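PDB 5DOZ: JamJ from Lyngbya majuscula, which probably acts as an NADPH-dependent enoyl reductase domain of a polyketide synthase, linked to formation of a cyclopropane ring. Local coordinates for residues 223-228 / 248-253. Numbering follows the deposited sequence.
With NDP (NADPH dihydro-nicotinamide-adenine-dinucleotide phosphate), chain E.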
loop_
_atom_site.group_PDB
_atom_site.type_symbol
_atom_site.label_atom_id
_atom_site.label_comp_id
_atom_site.label_asym_id
_atom_site.label_seq_id
_atom_site.Cartn_x
_atom_site.Cartn_y
_atom_site.Cartn_z
ATOM N N VAL A 223 -20.019 3.462 -12.342
ATOM C CA VAL A 223 -19.066 2.362 -12.248
ATOM C C VAL A 223 -19.523 1.311 -11.244
ATOM O O VAL A 223 -20.129 1.634 -10.221
ATOM C CB VAL A 223 -17.641 2.855 -11.874
ATOM C CG1 VAL A 223 -17.007 3.607 -13.034
ATOM C CG2 VAL A 223 -17.659 3.718 -10.618
ATOM N N ASP A 224 -19.203 0.055 -11.534
ATOM C CA ASP A 224 -19.566 -1.067 -10.670
ATOM C C ASP A 224 -18.668 -1.151 -9.438
ATOM O O ASP A 224 -19.073 -1.677 -8.400
ATOM C CB ASP A 224 -19.504 -2.372 -11.464
ATOM C CG ASP A 224 -20.385 -2.340 -12.692
ATOM O OD1 ASP A 224 -21.628 -2.319 -12.531
ATOM O OD2 ASP A 224 -19.838 -2.326 -13.818
ATOM N N VAL A 225 -17.449 -0.631 -9.563
ATOM C CA VAL A 225 -16.456 -0.703 -8.496
ATOM C C VAL A 225 -15.706 0.623 -8.353
ATOM O O VAL A 225 -15.268 1.203 -9.349
ATOM C CB VAL A 225 -15.438 -1.846 -8.748
ATOM C CG1 VAL A 225 -14.420 -1.931 -7.616
ATOM C CG2 VAL A 225 -16.149 -3.189 -8.914
ATOM N N ILE A 226 -15.576 1.099 -7.116
ATOM C CA ILE A 226 -14.652 2.190 -6.797
ATOM C C ILE A 226 -13.548 1.682 -5.871
ATOM O O ILE A 226 -13.823 1.007 -4.876
ATOM C CB ILE A 226 -15.357 3.400 -6.142
ATOM C CG1 ILE A 226 -16.439 3.957 -7.069
ATOM C CG2 ILE A 226 -14.355 4.507 -5.827
ATOM C CD1 ILE A 226 -17.271 5.059 -6.455
ATOM N N PHE A 227 -12.303 2.009 -6.218
ATOM C CA PHE A 227 -11.145 1.752 -5.371
ATOM C C PHE A 227 -10.694 3.116 -4.851
ATOM O O PHE A 227 -10.054 3.885 -5.575
ATOM C CB PHE A 227 -10.052 1.059 -6.192
ATOM C CG PHE A 227 -8.820 0.689 -5.408
ATOM C CD1 PHE A 227 -8.774 -0.488 -4.670
ATOM C CD2 PHE A 227 -7.689 1.500 -5.441
ATOM C CE1 PHE A 227 -7.634 -0.839 -3.962
ATOM C CE2 PHE A 227 -6.547 1.155 -4.733
ATOM C CZ PHE A 227 -6.520 -0.016 -3.993
ATOM N N ASN A 228 -11.056 3.426 -3.606
ATOM C CA ASN A 228 -10.934 4.793 -3.101
ATOM C C ASN A 228 -10.061 4.979 -1.866
ATOM O O ASN A 228 -10.040 4.131 -0.977
ATOM C CB ASN A 228 -12.319 5.383 -2.815
ATOM C CG ASN A 228 -12.237 6.751 -2.161
ATOM O OD1 ASN A 228 -11.574 7.651 -2.677
ATOM N ND2 ASN A 228 -12.881 6.906 -1.005
ATOM N N ARG A 248 -19.797 -1.670 -5.703
ATOM C CA ARG A 248 -18.958 -2.067 -4.575
ATOM C C ARG A 248 -17.907 -1.002 -4.232
ATOM O O ARG A 248 -17.147 -0.560 -5.099
ATOM C CB ARG A 248 -18.299 -3.418 -4.861
ATOM C CG ARG A 248 -19.285 -4.578 -4.920
ATOM C CD ARG A 248 -18.902 -5.555 -6.019
ATOM N NE ARG A 248 -19.566 -5.230 -7.275
ATOM C CZ ARG A 248 -19.138 -5.599 -8.482
ATOM N NH1 ARG A 248 -18.019 -6.302 -8.627
ATOM N NH2 ARG A 248 -19.837 -5.244 -9.556
ATOM N N TYR A 249 -17.883 -0.599 -2.960
ATOM C CA TYR A 249 -17.061 0.522 -2.502
ATOM C C TYR A 249 -15.885 0.030 -1.670
ATOM O O TYR A 249 -16.046 -0.291 -0.490
ATOM C CB TYR A 249 -17.905 1.496 -1.667
ATOM C CG TYR A 249 -17.318 2.888 -1.497
ATOM C CD1 TYR A 249 -15.949 3.089 -1.257
ATOM C CD2 TYR A 249 -18.142 4.005 -1.531
ATOM C CE1 TYR A 249 -15.425 4.365 -1.092
ATOM C CE2 TYR A 249 -17.632 5.282 -1.366
ATOM C CZ TYR A 249 -16.277 5.461 -1.150
ATOM O OH TYR A 249 -15.793 6.740 -0.993
ATOM N N ILE A 250 -14.708 -0.026 -2.287
ATOM C CA ILE A 250 -13.477 -0.355 -1.576
ATOM C C ILE A 250 -12.863 0.927 -1.016
ATOM O O ILE A 250 -12.364 1.769 -1.768
ATOM C CB ILE A 250 -12.442 -1.040 -2.492
ATOM C CG1 ILE A 250 -13.090 -2.154 -3.317
ATOM C CG2 ILE A 250 -11.271 -1.572 -1.672
ATOM C CD1 ILE A 250 -12.342 -2.473 -4.597
ATOM N N GLU A 251 -12.915 1.067 0.303
ATOM C CA GLU A 251 -12.325 2.203 0.992
ATOM C C GLU A 251 -11.076 1.744 1.741
ATOM O O GLU A 251 -11.160 0.855 2.585
ATOM C CB GLU A 251 -13.342 2.809 1.964
ATOM C CG GLU A 251 -12.817 3.993 2.754
ATOM C CD GLU A 251 -12.591 5.217 1.891
ATOM O OE1 GLU A 251 -13.590 5.779 1.388
ATOM O OE2 GLU A 251 -11.411 5.617 1.722
ATOM N N ILE A 252 -9.924 2.339 1.425
ATOM C CA ILE A 252 -8.653 1.953 2.068
ATOM C C ILE A 252 -8.071 3.071 2.937
ATOM O O ILE A 252 -6.980 2.933 3.502
ATOM C CB ILE A 252 -7.592 1.452 1.046
ATOM C CG1 ILE A 252 -7.028 2.609 0.211
ATOM C CG2 ILE A 252 -8.177 0.358 0.160
ATOM C CD1 ILE A 252 -5.872 2.225 -0.688
ATOM N N SER A 253 -8.827 4.159 3.049
ATOM C CA SER A 253 -8.386 5.385 3.713
ATOM C C SER A 253 -7.941 5.191 5.159
ATOM O O SER A 253 -6.844 5.619 5.531
ATOM C CB SER A 253 -9.497 6.432 3.650
ATOM O OG SER A 253 -9.227 7.520 4.508
HETATM P PA NDP E . 0.744 7.585 -2.027
HETATM O O1A NDP E . 1.343 8.701 -1.194
HETATM O O2A NDP E . 1.590 6.858 -3.038
HETATM O O5B NDP E . -0.517 8.173 -2.833
HETATM C C5B NDP E . -1.141 9.401 -2.477
HETATM C C4B NDP E . -1.738 9.974 -3.751
HETATM O O4B NDP E . -2.868 10.786 -3.413
HETATM C C3B NDP E . -0.773 10.876 -4.513
HETATM O O3B NDP E . -0.078 10.176 -5.550
HETATM C C2B NDP E . -1.682 11.900 -5.141
HETATM O O2B NDP E . -1.969 11.481 -6.466
HETATM C C1B NDP E . -2.980 11.846 -4.357
HETATM N N9A NDP E . -3.229 13.109 -3.636
HETATM C C8A NDP E . -2.331 13.820 -2.935
HETATM N N7A NDP E . -2.910 14.921 -2.405
HETATM C C5A NDP E . -4.207 14.914 -2.771
HETATM C C6A NDP E . -5.391 15.776 -2.554
HETATM N N6A NDP E . -5.301 16.901 -1.812
HETATM N N1A NDP E . -6.566 15.400 -3.121
HETATM C C2A NDP E . -6.680 14.282 -3.862
HETATM N N3A NDP E . -5.642 13.458 -4.094
HETATM C C4A NDP E . -4.410 13.716 -3.583
HETATM O O3 NDP E . 0.024 6.538 -1.037
HETATM P PN NDP E . -0.412 5.027 -1.382
HETATM O O1N NDP E . -0.801 4.913 -2.825
HETATM O O2N NDP E . 0.621 4.092 -0.818
HETATM O O5D NDP E . -1.753 4.844 -0.505
HETATM C C5D NDP E . -2.889 5.703 -0.674
HETATM C C4D NDP E . -3.742 5.715 0.595
HETATM O O4D NDP E . -4.106 4.387 0.983
HETATM C C3D NDP E . -3.009 6.299 1.786
HETATM O O3D NDP E . -3.953 7.069 2.527
HETATM C C2D NDP E . -2.558 5.091 2.586
HETATM O O2D NDP E . -2.360 5.357 3.983
HETATM C C1D NDP E . -3.679 4.103 2.317
HETATM N N1N NDP E . -3.240 2.711 2.416
HETATM C C2N NDP E . -4.010 1.859 3.106
HETATM C C3N NDP E . -3.830 0.483 3.026
HETATM C C7N NDP E . -4.862 -0.437 3.613
HETATM O O7N NDP E . -4.554 -1.553 3.998
HETATM N N7N NDP E . -6.119 -0.010 3.699
HETATM C C4N NDP E . -2.530 -0.071 2.479
HETATM C C5N NDP E . -1.844 0.928 1.662
HETATM C C6N NDP E . -2.164 2.283 1.729
HETATM P P2B NDP E . -2.447 12.526 -7.577
HETATM O O1X NDP E . -1.339 13.553 -7.645
HETATM O O2X NDP E . -2.569 11.651 -8.786
HETATM O O3X NDP E . -3.763 13.058 -7.066
#
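Ile226 and Asn228 hydrogen-bond with Arg248, Ile250 and Ile252 across two parallel strands of a Rossmann-type sheet. Five backbone bonds run from Arg248 N to Asp224 O at one end to Ile252 N to Asn228 O at the other. The tight part is buried. On one face, Val225 CG1 meets Ile250 CD1 at 3.7 Å, and Phe227 CD1 lies 4.0 Å from Ile250 CG2. The Phe227 tip, CZ, reaches Ile252 CD1. On the other face, Asn228 CG is anti to the backbone N (chi1 174°), which carries the amide to Tyr249 and Glu251. Asn228 ND2 sits at the ring edge, 2.9 Å from Tyr249 OH. Asn228 ND2 also gives a weak bond to Glu251 OE1 (2.7 Å). Leu230 N holds Asn228 OD1, and Asn239 bonds Tyr249 OH. The Asp224 and Arg248 side chains are partly exposed and touch less. Val225 CG2 lies over one guanidinium face, toward its rim, 3.6 Å from Arg248 NH1. Glu156 and Ala150 O hold the guanidinium. Ile252 O accepts a hydrogen bond from NADPH N7N, 3.1 Å away. Helix 235-242 makes the beta-alpha-beta crossover and packs on the Ile226 and Tyr249 face; strands 157-160 and 271-274 flank the pair.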